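Local structure of nucleoplasmin-like protein (Drosophila melanogaster, 1NLQ) at the interface of chains A and B. The protein binds core histones as a chaperone and takes part in the ATP-facilitated assembly of approximately regularly spaced nucleosomal arrays, its N-terminal core forming pentameric rings. Sequence-based numbering; all coordinates share one arbitrary frame. Chains: chain A/B, Nucleoplasmin-like protein.

Contacts 1 and 2 are two patches of one subunit-subunit interface in the pentameric ring of the nucleoplasmin-like core, their C-alpha centres about 18 Å apart. Chain B offers strands 48-55 and 60-68 to both: contact 1 uses the start and middle of strand 60-68, contact 2 its end. Chain A changes between them, from strand 4-11 in contact 1 to the loop after strand 31-39 and the turn before strand 74-75 in contact 2. An apolar plug therefore gives way to a mixed, partly charged and water-bridged patch, and every neighbouring pair in the ring can repeat the same pairing, with different surfaces of the two subunits meeting.

Contact 1: the interface of chains A and B. Residues chain A 6, 8; chain B 53, 60, 62, 64, 79-81.
A:Phe6 pushes its phenyl ring into a mainly apolar socket on chain B formed by B:Val60, B:Ile62, B:Val79 and B:Phe81. It buries 114 Å² of surface there, more than half of the 211 Å² hidden in the patch. The CE2 corner of B:Phe81 lies over one face of the ring, 3.7 Å from A:Phe6 CG and displaced from the centre toward the rim, the two rings being inclined by roughly 36°. The two phenylalanine side chains run alongside each other and point the same way. At the CD1-CE1 side of the A:Phe6 ring, B:Val79 CG1 meets the edge in plane, 3.6 Å from CE1. B:Val60 CG1 approaches CD2 and CE2 obliquely, from the side of the ring plane where B:Phe81 lies, 3.8 Å from A:Phe6 CE2. B:Ile62 adds its CG2 branch, 4.1 Å from A:Phe6 CE2.

A:Phe6 carries CG anti to its backbone N (chi1 173°), which sends the ring away from strand 4-11 and into the neighbour. B:Ile62 splits its branches between two residues of chain A: CG2 touches the ring, while the CG1 arm, anti to the backbone N, leads the other way and sets CD1 3.7 Å from A:Gly8 C, the carbonyl carbon.

Farther out, B:Val53 CG1 and B:Ile64 CG2 stand 4.5 Å from A:Phe6 CE2 and CZ respectively, at the floor of the socket. B:Glu80 borders the rim through its backbone, with its carbonyl O 4.0 Å from A:Phe6 CB, while its side chain turns away from the ring.

Without polar pairing across the patch, shape and burial of hydrophobic surface must supply the adhesion. The aromatic plug ties strand 4-11 of one subunit to strands 60-68 and 79-82 of the next, helping to hold the pentamer together.

Contact 2: the interface of chains A and B. Residues chain A 41-42, 45, 73; chain B 48, 50, 66, 68, 92.
A:Ala41 sits against B:Phe48 with its methyl group over one face of the ring, CB lying 3.8 Å from CG, toward the rim. This small residue buries 78 Å², because its CB also meets B:Val50 CG2 and B:Val66 CG1, and its carbonyl O lies 3.6 Å from B:Phe48 CE1. Both faces of the B:Phe48 ring are covered: CD of B:Lys68, from its own chain, rests over the centre of the opposite face. The chi1 of B:Phe48, -87°, sets CG beside the backbone N and helps bring the ring between them.

A:Arg73 comes to the far edge of that ring. The guanidinium stands steeply against the phenyl plane, 76° away from parallel, and B:Phe48 CE2 lies over one guanidinium face; NH2 is 3.4 Å from CZ. Bends at chi2 and chi3 of A:Arg73 turn the chain so that its CD packs on B:Val66 CG1, 3.7 Å away, before the head reaches the aromatic edge.

B:Lys92 buries 34 Å² and stretches out nearly straight to form a salt bridge from NZ to A:Glu42 OE1 at 3.3 Å, although that glutamate is poorly ordered. On the other side a water joins B:Lys68 NZ (2.6 Å) to A:Glu45 OE1 (2.7 Å), again with a poorly ordered acid. A:Glu45 and B:Lys68 are inferred to take part in contact between pentamers, so this bridge may adjoin the ring-to-ring surface of the decamer.

In the fold, chain A contributes the loop following strand 31-39 and the turn ahead of strand 74-75, laid against strands 48-55, 60-68 and 86-92 of chain B.

Contact 1: the interface of chains A and B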
loop_
_atom_site.group_PDB
_atom_site.type_symbol
_atom_site.label_atom_id
_atom_site.label_comp_id
_atom_site.label_asym_id
_atom_site.label_seq_id
_atom_site.Cartn_x
_atom_site.Cartn_y
_atom_site.Cartn_z
ATOM N N PHE A 6 -3.473 -6.290 -18.616
ATOM C CA PHE A 6 -2.643 -5.324 -17.916
ATOM C C PHE A 6 -2.885 -3.932 -18.483
ATOM O O PHE A 6 -3.022 -3.777 -19.694
ATOM C CB PHE A 6 -1.170 -5.690 -18.078
ATOM C CG PHE A 6 -0.233 -4.666 -17.525
ATOM C CD1 PHE A 6 -0.109 -4.486 -16.155
ATOM C CD2 PHE A 6 0.519 -3.866 -18.377
ATOM C CE1 PHE A 6 0.749 -3.525 -15.637
ATOM C CE2 PHE A 6 1.383 -2.900 -17.871
ATOM C CZ PHE A 6 1.498 -2.729 -16.498
ATOM N N GLY A 8 -1.315 -0.117 -18.687
ATOM C CA GLY A 8 -0.119 0.663 -18.455
ATOM C C GLY A 8 -0.032 1.759 -19.487
ATOM O O GLY A 8 0.172 1.484 -20.671
ATOM N N VAL B 53 8.760 -3.536 -17.710
ATOM C CA VAL B 53 8.080 -4.790 -17.976
ATOM C C VAL B 53 7.756 -4.814 -19.469
ATOM O O VAL B 53 7.392 -3.787 -20.054
ATOM C CB VAL B 53 6.784 -4.954 -17.135
ATOM C CG1 VAL B 53 5.722 -3.966 -17.584
ATOM C CG2 VAL B 53 6.275 -6.387 -17.263
ATOM N N VAL B 60 3.327 -4.686 -24.715
ATOM C CA VAL B 60 3.578 -3.902 -23.516
ATOM C C VAL B 60 5.053 -3.612 -23.274
ATOM O O VAL B 60 5.912 -4.483 -23.438
ATOM C CB VAL B 60 2.973 -4.605 -22.269
ATOM C CG1 VAL B 60 3.318 -3.831 -21.008
ATOM C CG2 VAL B 60 1.458 -4.724 -22.426
ATOM N N ILE B 62 6.762 -0.737 -20.472
ATOM C CA ILE B 62 6.637 0.430 -19.612
ATOM C C ILE B 62 7.341 0.180 -18.280
ATOM O O ILE B 62 7.413 -0.953 -17.803
ATOM C CB ILE B 62 5.125 0.756 -19.368
ATOM C CG1 ILE B 62 4.965 2.141 -18.738
ATOM C CG2 ILE B 62 4.482 -0.348 -18.506
ATOM C CD1 ILE B 62 3.504 2.592 -18.611
ATOM N N ILE B 64 7.803 -0.274 -14.489
ATOM C CA ILE B 64 6.826 -0.622 -13.476
ATOM C C ILE B 64 7.393 -0.356 -12.097
ATOM O O ILE B 64 6.704 -0.501 -11.089
ATOM C CB ILE B 64 6.372 -2.085 -13.589
ATOM C CG1 ILE B 64 7.564 -3.028 -13.468
ATOM C CG2 ILE B 64 5.631 -2.287 -14.906
ATOM C CD1 ILE B 64 7.146 -4.479 -13.341
ATOM N N VAL B 79 0.076 -5.921 -9.965
ATOM C CA VAL B 79 -0.429 -6.069 -11.330
ATOM C C VAL B 79 -0.301 -7.537 -11.736
ATOM O O VAL B 79 0.434 -8.285 -11.103
ATOM C CB VAL B 79 0.367 -5.200 -12.337
ATOM C CG1 VAL B 79 0.130 -3.730 -12.056
ATOM C CG2 VAL B 79 1.850 -5.527 -12.259
ATOM N N GLU B 80 -1.005 -7.956 -12.786
ATOM C CA GLU B 80 -0.942 -9.350 -13.209
ATOM C C GLU B 80 -0.889 -9.518 -14.726
ATOM O O GLU B 80 -1.372 -8.674 -15.476
ATOM C CB GLU B 80 -2.134 -10.142 -12.643
ATOM C CG GLU B 80 -3.481 -9.866 -13.305
ATOM C CD GLU B 80 -4.606 -10.726 -12.728
ATOM O OE1 GLU B 80 -5.600 -10.997 -13.445
ATOM O OE2 GLU B 80 -4.496 -11.124 -11.549
ATOM N N PHE B 81 -0.286 -10.619 -15.161
ATOM C CA PHE B 81 -0.166 -10.919 -16.582
ATOM C C PHE B 81 -0.762 -12.296 -16.825
ATOM O O PHE B 81 -0.404 -13.275 -16.163
ATOM C CB PHE B 81 1.305 -10.857 -16.997
ATOM C CG PHE B 81 1.969 -9.571 -16.615
ATOM C CD1 PHE B 81 2.568 -9.426 -15.362
ATOM C CD2 PHE B 81 1.906 -8.471 -17.460
ATOM C CE1 PHE B 81 3.088 -8.193 -14.956
ATOM C CE2 PHE B 81 2.422 -7.236 -17.066
ATOM C CZ PHE B 81 3.011 -7.097 -15.813
#

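Contact 2: the interface of chains A and B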
loop_
_atom_site.group_PDB
_atom_site.type_symbol
_atom_site.label_atom_id
_atom_site.label_comp_id
_atom_site.label_asym_id
_atom_site.label_seq_id
_atom_site.Cartn_x
_atom_site.Cartn_y
_atom_site.Cartn_z
ATOM N N ALA A 41 11.940 8.415 -13.578
ATOM C CA ALA A 41 13.252 8.792 -13.062
ATOM C C ALA A 41 13.759 10.137 -13.590
ATOM O O ALA A 41 14.504 10.830 -12.908
ATOM C CB ALA A 41 14.267 7.687 -13.386
ATOM N N GLU A 42 13.344 10.504 -14.797
ATOM C CA GLU A 42 13.772 11.763 -15.407
ATOM C C GLU A 42 13.014 12.988 -14.908
ATOM O O GLU A 42 13.371 14.118 -15.258
ATOM C CB GLU A 42 13.613 11.690 -16.926
ATOM C CG GLU A 42 14.141 10.422 -17.551
ATOM C CD GLU A 42 15.634 10.415 -17.673
ATOM O OE1 GLU A 42 16.323 10.550 -16.634
ATOM O OE2 GLU A 42 16.127 10.283 -18.816
ATOM N N GLU A 45 13.664 17.234 -10.277
ATOM C CA GLU A 45 13.600 17.192 -8.826
ATOM C C GLU A 45 12.788 18.375 -8.287
ATOM O O GLU A 45 12.916 19.504 -8.766
ATOM C CB GLU A 45 15.013 17.202 -8.233
ATOM C CG GLU A 45 15.065 16.776 -6.777
ATOM C CD GLU A 45 15.084 15.261 -6.584
ATOM O OE1 GLU A 45 14.905 14.525 -7.576
ATOM O OE2 GLU A 45 15.277 14.798 -5.433
ATOM N N ARG A 73 7.583 9.355 -4.814
ATOM C CA ARG A 73 7.894 8.696 -6.075
ATOM C C ARG A 73 6.688 7.981 -6.671
ATOM O O ARG A 73 6.597 7.805 -7.885
ATOM C CB ARG A 73 9.042 7.698 -5.845
ATOM C CG ARG A 73 9.476 6.870 -7.057
ATOM C CD ARG A 73 9.888 7.734 -8.239
ATOM N NE ARG A 73 10.873 8.753 -7.887
ATOM C CZ ARG A 73 11.344 9.653 -8.745
ATOM N NH1 ARG A 73 10.921 9.655 -10.006
ATOM N NH2 ARG A 73 12.220 10.559 -8.335
ATOM N N PHE B 48 19.343 5.802 -9.547
ATOM C CA PHE B 48 18.010 5.379 -9.969
ATOM C C PHE B 48 18.067 3.982 -10.566
ATOM O O PHE B 48 18.916 3.684 -11.409
ATOM C CB PHE B 48 17.416 6.333 -11.015
ATOM C CG PHE B 48 16.688 7.506 -10.430
ATOM C CD1 PHE B 48 17.175 8.795 -10.585
ATOM C CD2 PHE B 48 15.504 7.323 -9.722
ATOM C CE1 PHE B 48 16.497 9.884 -10.044
ATOM C CE2 PHE B 48 14.818 8.408 -9.178
ATOM C CZ PHE B 48 15.316 9.687 -9.339
ATOM N N VAL B 50 15.573 1.430 -12.464
ATOM C CA VAL B 50 14.293 1.321 -13.154
ATOM C C VAL B 50 14.075 -0.062 -13.760
ATOM O O VAL B 50 14.942 -0.577 -14.462
ATOM C CB VAL B 50 14.212 2.388 -14.282
ATOM C CG1 VAL B 50 12.864 2.335 -14.974
ATOM C CG2 VAL B 50 14.460 3.774 -13.704
ATOM N N VAL B 66 10.462 2.391 -10.184
ATOM C CA VAL B 66 11.521 3.393 -10.196
ATOM C C VAL B 66 11.935 3.432 -8.728
ATOM O O VAL B 66 11.149 3.817 -7.859
ATOM C CB VAL B 66 11.016 4.773 -10.654
ATOM C CG1 VAL B 66 12.131 5.799 -10.535
ATOM C CG2 VAL B 66 10.554 4.694 -12.104
ATOM N N LYS B 68 15.253 4.116 -5.712
ATOM C CA LYS B 68 16.477 4.857 -5.454
ATOM C C LYS B 68 16.785 4.889 -3.967
ATOM O O LYS B 68 15.988 5.372 -3.161
ATOM C CB LYS B 68 16.368 6.288 -5.995
ATOM C CG LYS B 68 17.687 7.054 -5.886
ATOM C CD LYS B 68 17.688 8.363 -6.655
ATOM C CE LYS B 68 16.766 9.397 -6.047
ATOM N NZ LYS B 68 17.047 10.743 -6.649
ATOM N N LYS B 92 17.852 0.723 -16.092
ATOM C CA LYS B 92 18.640 1.777 -15.467
ATOM C C LYS B 92 19.097 1.302 -14.095
ATOM O O LYS B 92 18.295 0.762 -13.325
ATOM C CB LYS B 92 17.814 3.048 -15.323
ATOM C CG LYS B 92 18.616 4.269 -14.948
ATOM C CD LYS B 92 17.809 5.515 -15.220
ATOM C CE LYS B 92 18.627 6.770 -14.989
ATOM N NZ LYS B 92 18.060 7.891 -15.777
HETATM O O HOH W 1 14.765 11.939 -6.981
#